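Local coordinates for aldehyde dehydrogenase family protein (PDB 6X9L) that oxidises long-chain aliphatic aldehydes such as octanal, probably with NAD+ as the electron acceptor, at residues D128-Q136 against G469-L477; P332-Q343 against G362-T373. The protein carries 1 engineered substitution. All blocks are in the same frame, centred on the assembly; numbering follows the deposited sequence.

Contact 1: residues D128-Q136 against G469-L477; sequences DLLATYRFQ and GVHGFEEYL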
loop_
_atom_site.group_PDB
_atom_site.type_symbol
_atom_site.label_atom_id
_atom_site.label_comp_id
_atom_site.label_asym_id
_atom_site.label_seq_id
_atom_site.Cartn_x
_atom_site.Cartn_y
_atom_site.Cartn_z
ATOM N N ASP A 128 22.511 -10.845 -3.064
ATOM C CA ASP A 128 23.495 -9.768 -3.104
ATOM C C ASP A 128 23.025 -8.572 -2.309
ATOM O O ASP A 128 23.839 -7.805 -1.781
ATOM C CB ASP A 128 23.753 -9.330 -4.547
ATOM C CG ASP A 128 24.252 -10.453 -5.427
ATOM O OD1 ASP A 128 24.814 -11.438 -4.902
ATOM O OD2 ASP A 128 24.090 -10.336 -6.657
ATOM N N LEU A 129 21.712 -8.397 -2.234
ATOM C CA LEU A 129 21.125 -7.189 -1.674
ATOM C C LEU A 129 21.392 -7.087 -0.175
ATOM O O LEU A 129 21.653 -5.995 0.352
ATOM C CB LEU A 129 19.633 -7.223 -1.996
ATOM C CG LEU A 129 18.670 -6.105 -1.695
ATOM C CD1 LEU A 129 17.598 -6.186 -2.745
ATOM C CD2 LEU A 129 18.109 -6.337 -0.326
ATOM N N LEU A 130 21.343 -8.220 0.522
ATOM C CA LEU A 130 21.561 -8.216 1.960
ATOM C C LEU A 130 22.966 -7.748 2.326
ATOM O O LEU A 130 23.188 -7.347 3.471
ATOM C CB LEU A 130 21.273 -9.617 2.522
ATOM C CG LEU A 130 19.768 -9.936 2.622
ATOM C CD1 LEU A 130 19.509 -11.422 2.694
ATOM C CD2 LEU A 130 19.127 -9.224 3.822
ATOM N N ALA A 131 23.904 -7.757 1.372
ATOM C CA ALA A 131 25.290 -7.403 1.665
ATOM C C ALA A 131 25.453 -5.923 1.974
ATOM O O ALA A 131 26.392 -5.535 2.674
ATOM C CB ALA A 131 26.187 -7.765 0.481
ATOM N N THR A 132 24.562 -5.088 1.454
ATOM C CA THR A 132 24.689 -3.650 1.555
ATOM C C THR A 132 23.530 -2.989 2.280
ATOM O O THR A 132 23.692 -1.862 2.761
ATOM C CB THR A 132 24.798 -3.032 0.152
ATOM O OG1 THR A 132 23.678 -3.464 -0.629
ATOM C CG2 THR A 132 26.086 -3.470 -0.540
ATOM N N TYR A 133 22.378 -3.645 2.372
ATOM C CA TYR A 133 21.184 -2.989 2.874
ATOM C C TYR A 133 21.361 -2.547 4.323
ATOM O O TYR A 133 21.777 -3.332 5.182
ATOM C CB TYR A 133 19.979 -3.922 2.749
ATOM C CG TYR A 133 18.698 -3.172 2.982
ATOM C CD1 TYR A 133 18.221 -2.977 4.268
ATOM C CD2 TYR A 133 17.991 -2.599 1.917
ATOM C CE1 TYR A 133 17.074 -2.260 4.491
ATOM C CE2 TYR A 133 16.846 -1.882 2.131
ATOM C CZ TYR A 133 16.395 -1.714 3.425
ATOM O OH TYR A 133 15.251 -1.011 3.685
ATOM N N ARG A 134 21.016 -1.294 4.600
ATOM C CA ARG A 134 21.122 -0.733 5.943
ATOM C C ARG A 134 19.760 -0.864 6.615
ATOM O O ARG A 134 18.819 -0.142 6.266
ATOM C CB ARG A 134 21.578 0.726 5.895
ATOM C CG ARG A 134 22.918 0.970 5.202
ATOM C CD ARG A 134 24.102 0.884 6.159
ATOM N NE ARG A 134 24.363 2.145 6.860
ATOM C CZ ARG A 134 24.208 2.327 8.170
ATOM N NH1 ARG A 134 23.798 1.327 8.944
ATOM N NH2 ARG A 134 24.471 3.510 8.713
ATOM N N PHE A 135 19.651 -1.779 7.577
ATOM C CA PHE A 135 18.376 -1.946 8.260
ATOM C C PHE A 135 18.129 -0.853 9.291
ATOM O O PHE A 135 16.970 -0.539 9.580
ATOM C CB PHE A 135 18.291 -3.328 8.916
ATOM C CG PHE A 135 18.205 -4.464 7.930
ATOM C CD1 PHE A 135 16.990 -4.865 7.425
ATOM C CD2 PHE A 135 19.343 -5.139 7.513
ATOM C CE1 PHE A 135 16.903 -5.921 6.518
ATOM C CE2 PHE A 135 19.257 -6.190 6.617
ATOM C CZ PHE A 135 18.037 -6.577 6.119
ATOM N N GLN A 136 19.186 -0.249 9.820
ATOM C CA GLN A 136 19.075 0.887 10.718
ATOM C C GLN A 136 19.797 2.094 10.140
ATOM O O GLN A 136 20.842 1.963 9.497
ATOM C CB GLN A 136 19.653 0.568 12.086
ATOM C CG GLN A 136 19.625 1.734 13.034
ATOM C CD GLN A 136 20.371 1.433 14.296
ATOM O OE1 GLN A 136 19.779 1.294 15.374
ATOM N NE2 GLN A 136 21.690 1.322 14.180
ATOM N N GLY A 469 14.303 -6.371 -7.274
ATOM C CA GLY A 469 15.303 -5.519 -6.658
ATOM C C GLY A 469 14.983 -4.951 -5.283
ATOM O O GLY A 469 14.119 -5.465 -4.564
ATOM N N VAL A 470 15.677 -3.857 -4.927
ATOM C CA VAL A 470 15.519 -3.275 -3.598
ATOM C C VAL A 470 14.066 -2.854 -3.349
ATOM O O VAL A 470 13.548 -3.024 -2.243
ATOM C CB VAL A 470 16.504 -2.104 -3.412
ATOM C CG1 VAL A 470 16.292 -1.068 -4.475
ATOM C CG2 VAL A 470 16.337 -1.463 -2.035
ATOM N N HIS A 471 13.394 -2.281 -4.360
ATOM C CA HIS A 471 12.000 -1.868 -4.183
ATOM C C HIS A 471 11.128 -3.029 -3.736
ATOM O O HIS A 471 10.374 -2.916 -2.760
ATOM C CB HIS A 471 11.451 -1.284 -5.476
ATOM C CG HIS A 471 11.991 0.068 -5.793
ATOM N ND1 HIS A 471 13.280 0.266 -6.247
ATOM C CD2 HIS A 471 11.427 1.295 -5.703
ATOM C CE1 HIS A 471 13.480 1.556 -6.439
ATOM N NE2 HIS A 471 12.373 2.202 -6.110
ATOM N N GLY A 472 11.196 -4.146 -4.466
ATOM C CA GLY A 472 10.427 -5.320 -4.087
ATOM C C GLY A 472 10.778 -5.824 -2.706
ATOM O O GLY A 472 9.909 -6.308 -1.976
ATOM N N PHE A 473 12.047 -5.703 -2.327
ATOM C CA PHE A 473 12.491 -6.108 -0.999
ATOM C C PHE A 473 11.833 -5.260 0.093
ATOM O O PHE A 473 11.449 -5.775 1.157
ATOM C CB PHE A 473 14.021 -6.005 -0.966
ATOM C CG PHE A 473 14.648 -6.278 0.367
ATOM C CD1 PHE A 473 14.726 -7.571 0.863
ATOM C CD2 PHE A 473 15.213 -5.245 1.094
ATOM C CE1 PHE A 473 15.327 -7.822 2.075
ATOM C CE2 PHE A 473 15.821 -5.487 2.311
ATOM C CZ PHE A 473 15.879 -6.777 2.802
ATOM N N GLU A 474 11.665 -3.960 -0.165
ATOM C CA GLU A 474 11.102 -3.071 0.848
ATOM C C GLU A 474 9.598 -3.261 1.042
ATOM O O GLU A 474 9.075 -2.858 2.085
ATOM C CB GLU A 474 11.445 -1.622 0.501
ATOM C CG GLU A 474 12.956 -1.347 0.587
ATOM C CD GLU A 474 13.324 0.126 0.481
ATOM O OE1 GLU A 474 12.655 0.871 -0.269
ATOM O OE2 GLU A 474 14.298 0.536 1.149
ATOM N N GLU A 475 8.903 -3.900 0.091
ATOM C CA GLU A 475 7.504 -4.248 0.295
ATOM C C GLU A 475 7.303 -5.206 1.462
ATOM O O GLU A 475 6.184 -5.319 1.965
ATOM C CB GLU A 475 6.927 -4.870 -0.970
ATOM C CG GLU A 475 6.992 -3.963 -2.164
ATOM C CD GLU A 475 5.961 -2.845 -2.109
ATOM O OE1 GLU A 475 4.932 -3.030 -1.426
ATOM O OE2 GLU A 475 6.185 -1.790 -2.756
ATOM N N TYR A 476 8.348 -5.898 1.907
ATOM C CA TYR A 476 8.221 -6.827 3.019
ATOM C C TYR A 476 8.796 -6.282 4.320
ATOM O O TYR A 476 8.885 -7.026 5.304
ATOM C CB TYR A 476 8.875 -8.160 2.659
ATOM C CG TYR A 476 8.168 -8.838 1.515
ATOM C CD1 TYR A 476 7.101 -9.699 1.745
ATOM C CD2 TYR A 476 8.533 -8.584 0.202
ATOM C CE1 TYR A 476 6.438 -10.300 0.699
ATOM C CE2 TYR A 476 7.886 -9.189 -0.845
ATOM C CZ TYR A 476 6.836 -10.045 -0.597
ATOM O OH TYR A 476 6.182 -10.655 -1.647
ATOM N N LEU A 477 9.145 -4.997 4.366
ATOM C CA LEU A 477 9.629 -4.369 5.589
ATOM C C LEU A 477 8.629 -3.354 6.115
ATOM O O LEU A 477 8.069 -2.571 5.346
ATOM C CB LEU A 477 10.976 -3.678 5.353
ATOM C CG LEU A 477 12.068 -4.602 4.810
ATOM C CD1 LEU A 477 13.225 -3.767 4.302
ATOM C CD2 LEU A 477 12.513 -5.614 5.869
#

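Contact 2: residues P332-Q343 against G362-T373; sequences PIANEAQFHRVQ and GRVQGHEQGFYT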
loop_
_atom_site.group_PDB
_atom_site.type_symbol
_atom_site.label_atom_id
_atom_site.label_comp_id
_atom_site.label_asym_id
_atom_site.label_seq_id
_atom_site.Cartn_x
_atom_site.Cartn_y
_atom_site.Cartn_z
ATOM N N PRO A 332 1.300 -24.240 -26.827
ATOM C CA PRO A 332 -0.128 -23.923 -26.791
ATOM C C PRO A 332 -0.441 -22.887 -25.715
ATOM O O PRO A 332 0.384 -22.558 -24.852
ATOM C CB PRO A 332 -0.779 -25.270 -26.473
ATOM C CG PRO A 332 0.271 -26.022 -25.708
ATOM C CD PRO A 332 1.597 -25.568 -26.258
ATOM N N ILE A 333 -1.660 -22.342 -25.804
ATOM C CA ILE A 333 -2.202 -21.631 -24.665
ATOM C C ILE A 333 -2.130 -22.583 -23.481
ATOM O O ILE A 333 -2.173 -23.810 -23.647
ATOM C CB ILE A 333 -3.634 -21.154 -24.946
ATOM C CG1 ILE A 333 -3.577 -20.015 -25.949
ATOM C CG2 ILE A 333 -4.320 -20.653 -23.667
ATOM C CD1 ILE A 333 -2.861 -18.805 -25.392
ATOM N N ALA A 334 -1.972 -22.020 -22.280
ATOM C CA ALA A 334 -1.577 -22.799 -21.107
ATOM C C ALA A 334 -2.647 -23.773 -20.607
ATOM O O ALA A 334 -2.297 -24.752 -19.930
ATOM C CB ALA A 334 -1.197 -21.846 -19.978
ATOM N N ASN A 335 -3.929 -23.531 -20.906
ATOM C CA ASN A 335 -5.004 -24.373 -20.385
ATOM C C ASN A 335 -6.333 -24.070 -21.083
ATOM O O ASN A 335 -6.515 -23.024 -21.726
ATOM C CB ASN A 335 -5.161 -24.222 -18.863
ATOM C CG ASN A 335 -5.234 -22.759 -18.389
ATOM O OD1 ASN A 335 -6.252 -22.088 -18.569
ATOM N ND2 ASN A 335 -4.162 -22.284 -17.740
ATOM N N GLU A 336 -7.276 -25.005 -20.913
ATOM C CA GLU A 336 -8.523 -24.981 -21.674
ATOM C C GLU A 336 -9.328 -23.709 -21.418
ATOM O O GLU A 336 -9.847 -23.086 -22.355
ATOM C CB GLU A 336 -9.355 -26.215 -21.343
ATOM C CG GLU A 336 -10.665 -26.234 -22.098
ATOM C CD GLU A 336 -11.275 -27.610 -22.182
ATOM O OE1 GLU A 336 -11.028 -28.434 -21.270
ATOM O OE2 GLU A 336 -12.000 -27.861 -23.169
ATOM N N ALA A 337 -9.466 -23.322 -20.153
ATOM C CA ALA A 337 -10.156 -22.078 -19.828
ATOM C C ALA A 337 -9.548 -20.884 -20.562
ATOM O O ALA A 337 -10.259 -20.125 -21.230
ATOM C CB ALA A 337 -10.136 -21.848 -18.319
ATOM N N GLN A 338 -8.227 -20.713 -20.479
ATOM C CA GLN A 338 -7.605 -19.589 -21.179
ATOM C C GLN A 338 -7.789 -19.690 -22.694
ATOM O O GLN A 338 -8.040 -18.679 -23.365
ATOM C CB GLN A 338 -6.118 -19.492 -20.845
ATOM C CG GLN A 338 -5.502 -18.211 -21.359
ATOM C CD GLN A 338 -6.173 -16.999 -20.760
ATOM O OE1 GLN A 338 -6.570 -17.014 -19.596
ATOM N NE2 GLN A 338 -6.333 -15.950 -21.556
ATOM N N PHE A 339 -7.641 -20.896 -23.253
ATOM C CA PHE A 339 -7.838 -21.101 -24.684
ATOM C C PHE A 339 -9.166 -20.527 -25.137
ATOM O O PHE A 339 -9.235 -19.813 -26.143
ATOM C CB PHE A 339 -7.774 -22.590 -25.024
ATOM C CG PHE A 339 -8.110 -22.906 -26.461
ATOM C CD1 PHE A 339 -7.242 -22.550 -27.490
ATOM C CD2 PHE A 339 -9.293 -23.573 -26.793
ATOM C CE1 PHE A 339 -7.539 -22.838 -28.814
ATOM C CE2 PHE A 339 -9.601 -23.874 -28.140
ATOM C CZ PHE A 339 -8.711 -23.490 -29.150
ATOM N N HIS A 340 -10.240 -20.852 -24.405
ATOM C CA HIS A 340 -11.581 -20.440 -24.809
ATOM C C HIS A 340 -11.782 -18.946 -24.629
ATOM O O HIS A 340 -12.550 -18.319 -25.373
ATOM C CB HIS A 340 -12.634 -21.181 -24.002
ATOM C CG HIS A 340 -12.695 -22.641 -24.286
ATOM N ND1 HIS A 340 -12.965 -23.141 -25.540
ATOM C CD2 HIS A 340 -12.544 -23.713 -23.474
ATOM C CE1 HIS A 340 -12.969 -24.460 -25.493
ATOM N NE2 HIS A 340 -12.722 -24.832 -24.249
ATOM N N ARG A 341 -11.142 -18.374 -23.617
ATOM C CA ARG A 341 -11.242 -16.939 -23.406
ATOM C C ARG A 341 -10.623 -16.188 -24.583
ATOM O O ARG A 341 -11.276 -15.340 -25.201
ATOM C CB ARG A 341 -10.588 -16.576 -22.067
ATOM C CG ARG A 341 -11.565 -15.994 -21.052
ATOM C CD ARG A 341 -11.387 -16.540 -19.636
ATOM N NE ARG A 341 -9.997 -16.628 -19.222
ATOM C CZ ARG A 341 -9.585 -17.381 -18.208
ATOM N NH1 ARG A 341 -10.468 -18.080 -17.513
ATOM N NH2 ARG A 341 -8.293 -17.429 -17.883
ATOM N N VAL A 342 -9.378 -16.529 -24.939
ATOM C CA VAL A 342 -8.702 -15.891 -26.072
ATOM C C VAL A 342 -9.534 -16.028 -27.346
ATOM O O VAL A 342 -9.748 -15.057 -28.087
ATOM C CB VAL A 342 -7.300 -16.494 -26.252
ATOM C CG1 VAL A 342 -6.650 -15.934 -27.484
ATOM C CG2 VAL A 342 -6.464 -16.196 -25.030
ATOM N N GLN A 343 -10.006 -17.244 -27.617
ATOM C CA GLN A 343 -10.858 -17.498 -28.773
ATOM C C GLN A 343 -12.062 -16.562 -28.798
ATOM O O GLN A 343 -12.469 -16.082 -29.863
ATOM C CB GLN A 343 -11.301 -18.959 -28.751
ATOM C CG GLN A 343 -11.054 -19.702 -30.043
ATOM C CD GLN A 343 -9.613 -19.714 -30.476
ATOM O OE1 GLN A 343 -9.327 -19.774 -31.664
ATOM N NE2 GLN A 343 -8.697 -19.665 -29.524
ATOM N N GLY A 362 -9.841 -20.632 -34.214
ATOM C CA GLY A 362 -9.606 -22.030 -34.521
ATOM C C GLY A 362 -8.261 -22.525 -34.022
ATOM O O GLY A 362 -7.279 -21.776 -33.927
ATOM N N ARG A 363 -8.211 -23.809 -33.690
ATOM C CA ARG A 363 -6.930 -24.440 -33.412
ATOM C C ARG A 363 -5.993 -24.302 -34.610
ATOM O O ARG A 363 -6.422 -24.288 -35.765
ATOM C CB ARG A 363 -7.130 -25.912 -33.053
ATOM C CG ARG A 363 -7.305 -26.098 -31.558
ATOM C CD ARG A 363 -8.009 -27.372 -31.178
ATOM N NE ARG A 363 -8.852 -27.160 -30.001
ATOM C CZ ARG A 363 -8.722 -27.802 -28.847
ATOM N NH1 ARG A 363 -7.784 -28.722 -28.695
ATOM N NH2 ARG A 363 -9.543 -27.531 -27.846
ATOM N N VAL A 364 -4.699 -24.193 -34.315
ATOM C CA VAL A 364 -3.677 -24.169 -35.356
ATOM C C VAL A 364 -3.694 -25.474 -36.136
ATOM O O VAL A 364 -3.647 -26.566 -35.553
ATOM C CB VAL A 364 -2.292 -23.944 -34.741
ATOM C CG1 VAL A 364 -1.209 -24.035 -35.820
ATOM C CG2 VAL A 364 -2.262 -22.643 -33.971
ATOM N N GLN A 365 -3.732 -25.361 -37.467
ATOM C CA GLN A 365 -3.859 -26.531 -38.326
ATOM C C GLN A 365 -2.686 -27.482 -38.113
ATOM O O GLN A 365 -1.531 -27.059 -38.045
ATOM C CB GLN A 365 -3.935 -26.054 -39.774
ATOM C CG GLN A 365 -3.948 -27.116 -40.830
ATOM C CD GLN A 365 -4.173 -26.509 -42.197
ATOM O OE1 GLN A 365 -3.477 -25.575 -42.595
ATOM N NE2 GLN A 365 -5.172 -27.004 -42.905
ATOM N N GLY A 366 -2.975 -28.774 -37.994
ATOM C CA GLY A 366 -1.931 -29.753 -37.742
ATOM C C GLY A 366 -1.599 -29.983 -36.278
ATOM O O GLY A 366 -0.811 -30.893 -35.967
ATOM N N HIS A 367 -2.149 -29.162 -35.378
ATOM C CA HIS A 367 -2.151 -29.400 -33.937
ATOM C C HIS A 367 -3.592 -29.261 -33.452
ATOM O O HIS A 367 -3.921 -28.331 -32.708
ATOM C CB HIS A 367 -1.236 -28.434 -33.210
ATOM C CG HIS A 367 0.190 -28.542 -33.626
ATOM N ND1 HIS A 367 0.741 -27.748 -34.614
ATOM C CD2 HIS A 367 1.182 -29.363 -33.203
ATOM C CE1 HIS A 367 2.013 -28.065 -34.772
ATOM N NE2 HIS A 367 2.306 -29.040 -33.925
ATOM N N GLU A 368 -4.458 -30.175 -33.907
ATOM C CA GLU A 368 -5.850 -30.144 -33.477
ATOM C C GLU A 368 -5.999 -30.602 -32.029
ATOM O O GLU A 368 -6.878 -30.107 -31.312
ATOM C CB GLU A 368 -6.710 -30.987 -34.421
ATOM C CG GLU A 368 -7.133 -30.252 -35.709
ATOM C CD GLU A 368 -6.008 -30.103 -36.748
ATOM O OE1 GLU A 368 -5.111 -30.974 -36.812
ATOM O OE2 GLU A 368 -6.027 -29.113 -37.515
ATOM N N GLN A 369 -5.155 -31.528 -31.575
ATOM C CA GLN A 369 -5.070 -31.852 -30.155
ATOM C C GLN A 369 -4.126 -30.866 -29.455
ATOM O O GLN A 369 -2.993 -30.664 -29.909
ATOM C CB GLN A 369 -4.572 -33.288 -29.983
ATOM C CG GLN A 369 -5.134 -33.993 -28.783
ATOM C CD GLN A 369 -4.185 -35.043 -28.252
ATOM O OE1 GLN A 369 -3.000 -35.038 -28.587
ATOM N NE2 GLN A 369 -4.689 -35.947 -27.415
ATOM N N GLY A 370 -4.587 -30.255 -28.366
ATOM C CA GLY A 370 -3.810 -29.239 -27.683
ATOM C C GLY A 370 -4.341 -27.832 -27.941
ATOM O O GLY A 370 -4.871 -27.516 -29.015
ATOM N N PHE A 371 -4.179 -26.961 -26.945
ATOM C CA PHE A 371 -4.791 -25.630 -26.979
ATOM C C PHE A 371 -4.021 -24.652 -27.838
ATOM O O PHE A 371 -3.823 -23.494 -27.470
ATOM C CB PHE A 371 -4.952 -25.117 -25.552
ATOM C CG PHE A 371 -5.796 -26.029 -24.715
ATOM C CD1 PHE A 371 -7.073 -26.400 -25.156
ATOM C CD2 PHE A 371 -5.296 -26.594 -23.558
ATOM C CE1 PHE A 371 -7.845 -27.276 -24.432
ATOM C CE2 PHE A 371 -6.065 -27.477 -22.831
ATOM C CZ PHE A 371 -7.344 -27.819 -23.274
ATOM N N TYR A 372 -3.617 -25.113 -29.013
ATOM C CA TYR A 372 -2.781 -24.322 -29.898
ATOM C C TYR A 372 -3.603 -23.208 -30.535
ATOM O O TYR A 372 -4.624 -23.476 -31.175
ATOM C CB TYR A 372 -2.177 -25.240 -30.953
ATOM C CG TYR A 372 -1.179 -26.233 -30.394
ATOM C CD1 TYR A 372 0.157 -25.882 -30.212
ATOM C CD2 TYR A 372 -1.570 -27.519 -30.040
ATOM C CE1 TYR A 372 1.072 -26.780 -29.702
ATOM C CE2 TYR A 372 -0.667 -28.419 -29.538
ATOM C CZ TYR A 372 0.651 -28.042 -29.368
ATOM O OH TYR A 372 1.546 -28.935 -28.859
ATOM N N THR A 373 -3.159 -21.966 -30.377
ATOM C CA THR A 373 -3.910 -20.798 -30.823
ATOM C C THR A 373 -3.113 -20.049 -31.889
ATOM O O THR A 373 -1.891 -19.937 -31.802
ATOM C CB THR A 373 -4.231 -19.880 -29.625
ATOM O OG1 THR A 373 -5.203 -20.513 -28.778
ATOM C CG2 THR A 373 -4.783 -18.552 -30.079
HETATM O O HOH W 1 -6.951 -19.288 -32.880
#

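Contact 1: residues D128-Q136 against G469-L477
F473 is the apolar centre, with L129, L130, Y133 and F135 gathered round its ring. CD2 of L129 sits over the middle of one face, a CH-pi contact 3.4 Å from the F473 ring centroid. The other branch of L129 turns to the helix backbone, where CD1 lies 3.7 Å from V470 CA. F473 has CG anti to its backbone N (chi1 175°), which sends the ring out from helix 469-474 toward the end of helix 117-129. Its edge then meets Y133 in a T-shaped pair. F473 CE2 stands over the centre of the Y133 face; the ring centroids are 5.0 Å apart and the planes meet at 71°. At its far end, F473 CZ is 3.9 Å from F135 CE1 and 4.2 Å from L130 CD2.

The contact joins the turn that follows helix 117-129 to the short helix leading into strand 477-483. In this aldehyde dehydrogenase that strand pairs antiparallel with strand 143-155 of the mixed sheet. A174 and A175, at and just past the end of helix 161-174, also pack on F473.

Farther out, L477 CD1 comes within 3.5 Å of Y133 OH, and V470 CG2 lies near the plane of the Y133 ring at its edge. The polar edge is one bond, from Y133 OH to E474 OE2 at 3.1 Å. The hydroxyl meets the anti side of the carboxylate, whose plane is turned 85° from the tyrosine ring. E474 OE2 also has a long, weak ion pair with R146 on strand 143-155.

Contact 2: residues P332-Q343 against G362-T373
G362 donates its backbone N-H to Q343 OE1 at 2.7 Å, tilted 15° from the amide's carbonyl plane. Q343 reaches it with a chain bent at chi2. A water lies 2.7 Å from both Q343 OE1 and G362 O.

Next, R363 crosses F339 at about a right angle. Its NH2 is 3.7 Å from F339 CE2, and the guanidinium and ring planes are 73° apart. The charge is met elsewhere: NH1 makes a salt bridge with E42 and a hydrogen bond to E368 O. A type II turn from V364 to H367 then reverses the chain.

F371 is the centre of an inverse gamma turn and has the largest interface of the segment. One face of its ring lies against the start of helix 336-351, with E336 CA offset toward the rim. F339 CB packs 3.8 Å from F371 CB, and the two rings lie oblique to each other, their planes 37° apart. The F371 carbonyl O accepts from I333 N at 3.0 Å, the donor lying well above the carbonyl plane.

On Y372, P332 CB lies over the centre of one ring face, 3.9 Å from the centroid, and H367 CB lies toward the rim of the opposite face. T373 ends the walk. Its OG1 sits at the edge of the F339 ring, near its plane, and CG2 is 4.1 Å from V342 CG1.

Across the way, N335 is the N-cap of helix 336-351, its OD1 accepting from Q338 N. This capped helix start, close to the NAD-binding residue W158, packs on the loop that links antiparallel strands 355-358 and 376-379 at one side of the seven-stranded sheet, which in aldehyde dehydrogenases belongs to the catalytic domain.

Contacts 1 and 2 lie on opposite sides of the chain's centre. Their own centres are 41 Å apart and their nearest atoms about 22 Å, so they do not touch. In sequence, contact 2 is nested inside the long loop closed by contact 1. Contact 1 packs beside the mixed eight-stranded sheet, and contact 2 lies by the seven-stranded one. Contact 2 is nearer the bound ligands: the side chain of N335 is about 6 Å from NAD and that of I333 about 13 Å from octanal. In contact 1, G469 lies about 13 Å from NAD, and H471 packs on T479 of the second subunit.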